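Local coordinates for probable aromatic acid decarboxylase (Escherichia coli, PDB 1SBZ), which acts as an FMN-dependent, UbiX-like decarboxylase of the UbiX/PAD1 family and assembles as a homododecamer, at the interface of chains A and B and the interface of chains A and C. Sequence-based numbering; all coordinates share one arbitrary frame. Chains: chain A/B/C, Probable aromatic acid decarboxylase.

Chain A takes part in both interfaces through separate surfaces: the centres of the C-alpha atoms of contact 1 and contact 2 lie about 25 Å apart, and they have no residue in common. Contact 1 pairs helix 128-138 of chain A with its counterpart in chain B around a two-fold axis and is largely apolar. Contact 2 is polar and joins unlike surfaces, setting helix 158-170 and the C-terminal segment of chain A against a loop and the end of helix 102-113 in chain C. A subunit that offers a self-complementary surface and a second, different one can build the homododecamer.

Contact 1: the interface of chains A and B. Residues chain A 127-128, 131-132, 135; chain B 131, 135, 138.
A:Leu131 packs against B:Leu135, B:Ser138 and B:Leu131, each met by a different part of its side chain. A:Leu131 CB lies against B:Leu135 CD1, 4.0 Å away. The first torsion places CG beside the backbone N (chi1 -67°), and chi2 then directs the two methyls to different partners. A:Leu131 CD1 reaches B:Ser138 CB at 3.7 Å, while the other methyl, CD2, points to CD2 of B:Leu131. The two Leu131 side chains meet at a slant, each offering the same methyl to its symmetry mate.

B:Leu135 hides more surface than the other residues of the patch, 75 Å². B:Leu135 CD1 rests against A:Thr128, 3.6 Å from its carbonyl O and 3.9 Å from its CG2 methyl. The other methyl of B:Leu135, CD2, rests on CG of A:Glu132, so the acidic residue contributes the aliphatic part of its chain here. B:Leu135 CD2 also meets A:Leu135 CD2 at 3.6 Å, where the two side chains lie roughly perpendicular. On its other branch, A:Leu135 directs CD1 to CB of B:Leu131, and these two side chains pass in opposite directions.

The leucine core is closed at one end by a polar pair. The hydroxyls A:Thr128 OG1 and B:Ser138 OG are hydrogen-bonded at 2.8 Å; which of them donates is not settled by the coordinates. B:Ser138 swings OG anti to its own backbone N (chi1 -179°), toward the threonine.

A:Thr128 begins helix 128-138, whereas B:Ser138 lies near the end of helix 128-139, so the paired helices run roughly antiparallel. Two-fold symmetry repeats the hydroxyl pair with the chains exchanged, flanking the leucine core at the centre of this helix-to-helix dimer contact.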
loop_
_atom_site.group_PDB
_atom_site.type_symbol
_atom_site.label_atom_id
_atom_site.label_comp_id
_atom_site.label_asym_id
_atom_site.label_seq_id
_atom_site.Cartn_x
_atom_site.Cartn_y
_atom_site.Cartn_z
ATOM N N SER A 127 10.860 6.795 17.757
ATOM C CA SER A 127 10.073 7.604 16.822
ATOM C C SER A 127 9.436 6.759 15.711
ATOM O O SER A 127 9.721 5.571 15.582
ATOM C CB SER A 127 10.948 8.678 16.191
ATOM O OG SER A 127 11.779 8.110 15.199
ATOM N N THR A 128 8.590 7.395 14.904
ATOM C CA THR A 128 7.959 6.763 13.747
ATOM C C THR A 128 8.990 6.214 12.764
ATOM O O THR A 128 8.804 5.139 12.209
ATOM C CB THR A 128 7.046 7.768 13.036
ATOM O OG1 THR A 128 5.940 8.071 13.892
ATOM C CG2 THR A 128 6.382 7.130 11.797
ATOM N N LEU A 131 10.541 2.970 14.244
ATOM C CA LEU A 131 9.605 1.843 14.187
ATOM C C LEU A 131 9.386 1.314 12.767
ATOM O O LEU A 131 9.290 0.105 12.550
ATOM C CB LEU A 131 8.288 2.222 14.885
ATOM C CG LEU A 131 8.440 2.414 16.410
ATOM C CD1 LEU A 131 7.349 3.274 17.032
ATOM C CD2 LEU A 131 8.500 1.051 17.113
ATOM N N GLU A 132 9.348 2.235 11.808
ATOM C CA GLU A 132 9.219 1.911 10.401
ATOM C C GLU A 132 10.385 1.060 9.952
ATOM O O GLU A 132 10.201 0.020 9.333
ATOM C CB GLU A 132 9.192 3.203 9.586
ATOM C CG GLU A 132 8.128 3.212 8.507
ATOM C CD GLU A 132 8.310 4.352 7.529
ATOM O OE1 GLU A 132 7.844 5.476 7.823
ATOM O OE2 GLU A 132 8.921 4.116 6.463
ATOM N N LEU A 135 10.335 -2.339 11.711
ATOM C CA LEU A 135 9.299 -3.187 11.126
ATOM C C LEU A 135 9.723 -3.779 9.780
ATOM O O LEU A 135 9.516 -4.962 9.533
ATOM C CB LEU A 135 7.965 -2.435 10.991
ATOM C CG LEU A 135 6.810 -3.137 10.259
ATOM C CD1 LEU A 135 6.381 -4.467 10.931
ATOM C CD2 LEU A 135 5.623 -2.184 10.088
ATOM N N LEU B 131 5.611 -4.606 16.265
ATOM C CA LEU B 131 6.135 -3.427 15.588
ATOM C C LEU B 131 5.105 -2.764 14.688
ATOM O O LEU B 131 5.053 -1.537 14.613
ATOM C CB LEU B 131 7.420 -3.778 14.829
ATOM C CG LEU B 131 8.623 -4.135 15.726
ATOM C CD1 LEU B 131 9.716 -4.838 14.957
ATOM C CD2 LEU B 131 9.180 -2.899 16.426
ATOM N N LEU B 135 4.050 0.938 15.335
ATOM C CA LEU B 135 4.165 1.886 14.229
ATOM C C LEU B 135 2.838 2.608 13.964
ATOM O O LEU B 135 2.810 3.819 13.850
ATOM C CB LEU B 135 4.681 1.202 12.953
ATOM C CG LEU B 135 4.817 2.133 11.733
ATOM C CD1 LEU B 135 5.744 3.317 12.008
ATOM C CD2 LEU B 135 5.275 1.359 10.502
ATOM N N SER B 138 2.171 5.058 16.735
ATOM C CA SER B 138 3.160 6.134 16.605
ATOM C C SER B 138 2.807 7.176 15.536
ATOM O O SER B 138 3.001 8.382 15.754
ATOM C CB SER B 138 4.549 5.556 16.337
ATOM O OG SER B 138 5.509 6.595 16.226
#

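Contact 2: the interface of chains A and C. Residues chain A 152, 168, 182-183; chain C 74-76, 113.
A:Arg168 and C:Glu113 form a salt bridge in which the guanidinium approaches end-on and gives one nitrogen to each carboxylate oxygen. A:Arg168 NH2 binds C:Glu113 OE1 at 2.7 Å, coming from above the carboxylate plane. A:Arg168 NH1 binds C:Glu113 OE2 at 3.1 Å, on the syn side but tilted from that plane. The grip is therefore twisted, with the two planar groups 39° apart. Bends at chi2 and chi3 of the arginine (-98° and 37°) carry its tip round to the acid, the last residue of helix 102-113. This polar patch joins that helix end and a loop of chain C to helix 158-170 and the C-terminal segment of chain A, within the homododecamer.

Other hydrogen bonds converge on C:Ser75. C:Ser75 OG accepts the backbone N-H of A:Trp183 at 2.9 Å, a fairly straight bond. C:Ser75 O takes A:Arg182 NH1 on a lone pair, in the carbonyl plane, but the bond is long (3.2 Å) and bent, with the oxygen off the guanidinium plane.

Packing supplements these bonds. The extended chain of A:Arg182 lays CG against CB of C:Ser75, while the guanidinium of A:Arg168 receives the backbone N of C:Ser75 over one face. C:Ser75 is thus touched by both arginines, with 75 Å² of its surface hidden by chain A.

A water molecule adds an indirect link, its O 2.8 Å from A:Arg168 O and 3.1 Å from C:Glu113 OE1, the same oxygen that NH2 engages.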
loop_
_atom_site.group_PDB
_atom_site.type_symbol
_atom_site.label_atom_id
_atom_site.label_comp_id
_atom_site.label_asym_id
_atom_site.label_seq_id
_atom_site.Cartn_x
_atom_site.Cartn_y
_atom_site.Cartn_z
ATOM N N TYR A 152 10.661 -10.056 36.773
ATOM C CA TYR A 152 10.040 -11.241 37.368
ATOM C C TYR A 152 11.028 -12.151 38.100
ATOM O O TYR A 152 10.639 -12.892 39.005
ATOM C CB TYR A 152 9.268 -12.045 36.309
ATOM C CG TYR A 152 10.134 -12.678 35.234
ATOM C CD1 TYR A 152 10.324 -12.051 34.001
ATOM C CD2 TYR A 152 10.751 -13.915 35.443
ATOM C CE1 TYR A 152 11.117 -12.630 33.009
ATOM C CE2 TYR A 152 11.546 -14.502 34.460
ATOM C CZ TYR A 152 11.725 -13.856 33.247
ATOM O OH TYR A 152 12.510 -14.441 32.276
ATOM N N ARG A 168 19.096 -13.807 26.507
ATOM C CA ARG A 168 17.956 -13.791 25.584
ATOM C C ARG A 168 18.374 -13.487 24.143
ATOM O O ARG A 168 17.684 -13.878 23.196
ATOM C CB ARG A 168 16.893 -12.796 26.058
ATOM C CG ARG A 168 16.397 -13.046 27.495
ATOM C CD ARG A 168 15.079 -13.813 27.636
ATOM N NE ARG A 168 14.931 -14.871 26.643
ATOM C CZ ARG A 168 13.981 -14.909 25.719
ATOM N NH1 ARG A 168 13.044 -13.966 25.663
ATOM N NH2 ARG A 168 13.951 -15.913 24.861
ATOM N N ARG A 182 15.603 -17.374 34.165
ATOM C CA ARG A 182 14.531 -17.780 33.254
ATOM C C ARG A 182 13.195 -17.993 33.965
ATOM O O ARG A 182 13.151 -18.227 35.177
ATOM C CB ARG A 182 14.911 -19.052 32.489
ATOM C CG ARG A 182 15.916 -18.835 31.379
ATOM C CD ARG A 182 16.107 -20.042 30.471
ATOM N NE ARG A 182 17.313 -19.924 29.654
ATOM C CZ ARG A 182 17.380 -19.292 28.485
ATOM N NH1 ARG A 182 16.304 -18.706 27.971
ATOM N NH2 ARG A 182 18.531 -19.244 27.824
ATOM N N TRP A 183 12.110 -17.915 33.196
ATOM C CA TRP A 183 10.767 -18.136 33.721
ATOM C C TRP A 183 10.407 -19.614 33.715
ATOM O O TRP A 183 10.722 -20.349 32.772
ATOM C CB TRP A 183 9.730 -17.336 32.928
ATOM C CG TRP A 183 8.291 -17.555 33.355
ATOM C CD1 TRP A 183 7.363 -18.351 32.740
ATOM C CD2 TRP A 183 7.627 -16.967 34.480
ATOM N NE1 TRP A 183 6.166 -18.291 33.412
ATOM C CE2 TRP A 183 6.298 -17.450 34.486
ATOM C CE3 TRP A 183 8.019 -16.079 35.492
ATOM C CZ2 TRP A 183 5.362 -17.073 35.459
ATOM C CZ3 TRP A 183 7.086 -15.706 36.459
ATOM C CH2 TRP A 183 5.775 -16.203 36.433
ATOM N N GLY C 74 8.969 -16.448 26.791
ATOM C CA GLY C 74 9.900 -16.800 25.725
ATOM C C GLY C 74 11.204 -17.403 26.218
ATOM O O GLY C 74 11.948 -17.989 25.438
ATOM N N SER C 75 11.485 -17.248 27.511
ATOM C CA SER C 75 12.669 -17.853 28.136
ATOM C C SER C 75 12.510 -19.362 28.308
ATOM O O SER C 75 13.497 -20.084 28.437
ATOM C CB SER C 75 12.946 -17.214 29.494
ATOM O OG SER C 75 11.865 -17.439 30.376
ATOM N N PHE C 76 11.264 -19.828 28.334
ATOM C CA PHE C 76 10.967 -21.254 28.366
ATOM C C PHE C 76 11.010 -21.767 26.931
ATOM O O PHE C 76 10.076 -21.532 26.158
ATOM C CB PHE C 76 9.594 -21.502 29.007
ATOM C CG PHE C 76 9.237 -22.962 29.150
ATOM C CD1 PHE C 76 9.644 -23.687 30.274
ATOM C CD2 PHE C 76 8.495 -23.613 28.165
ATOM C CE1 PHE C 76 9.325 -25.042 30.408
ATOM C CE2 PHE C 76 8.165 -24.964 28.292
ATOM C CZ PHE C 76 8.585 -25.682 29.414
ATOM N N GLU C 113 9.792 -15.188 19.383
ATOM C CA GLU C 113 11.041 -15.935 19.546
ATOM C C GLU C 113 11.539 -16.520 18.235
ATOM O O GLU C 113 12.651 -17.053 18.174
ATOM C CB GLU C 113 10.893 -17.054 20.586
ATOM C CG GLU C 113 10.542 -16.589 21.999
ATOM C CD GLU C 113 11.576 -15.664 22.616
ATOM O OE1 GLU C 113 12.794 -15.854 22.386
ATOM O OE2 GLU C 113 11.164 -14.740 23.346
HETATM O O HOH W 1 15.372 -14.271 21.752
#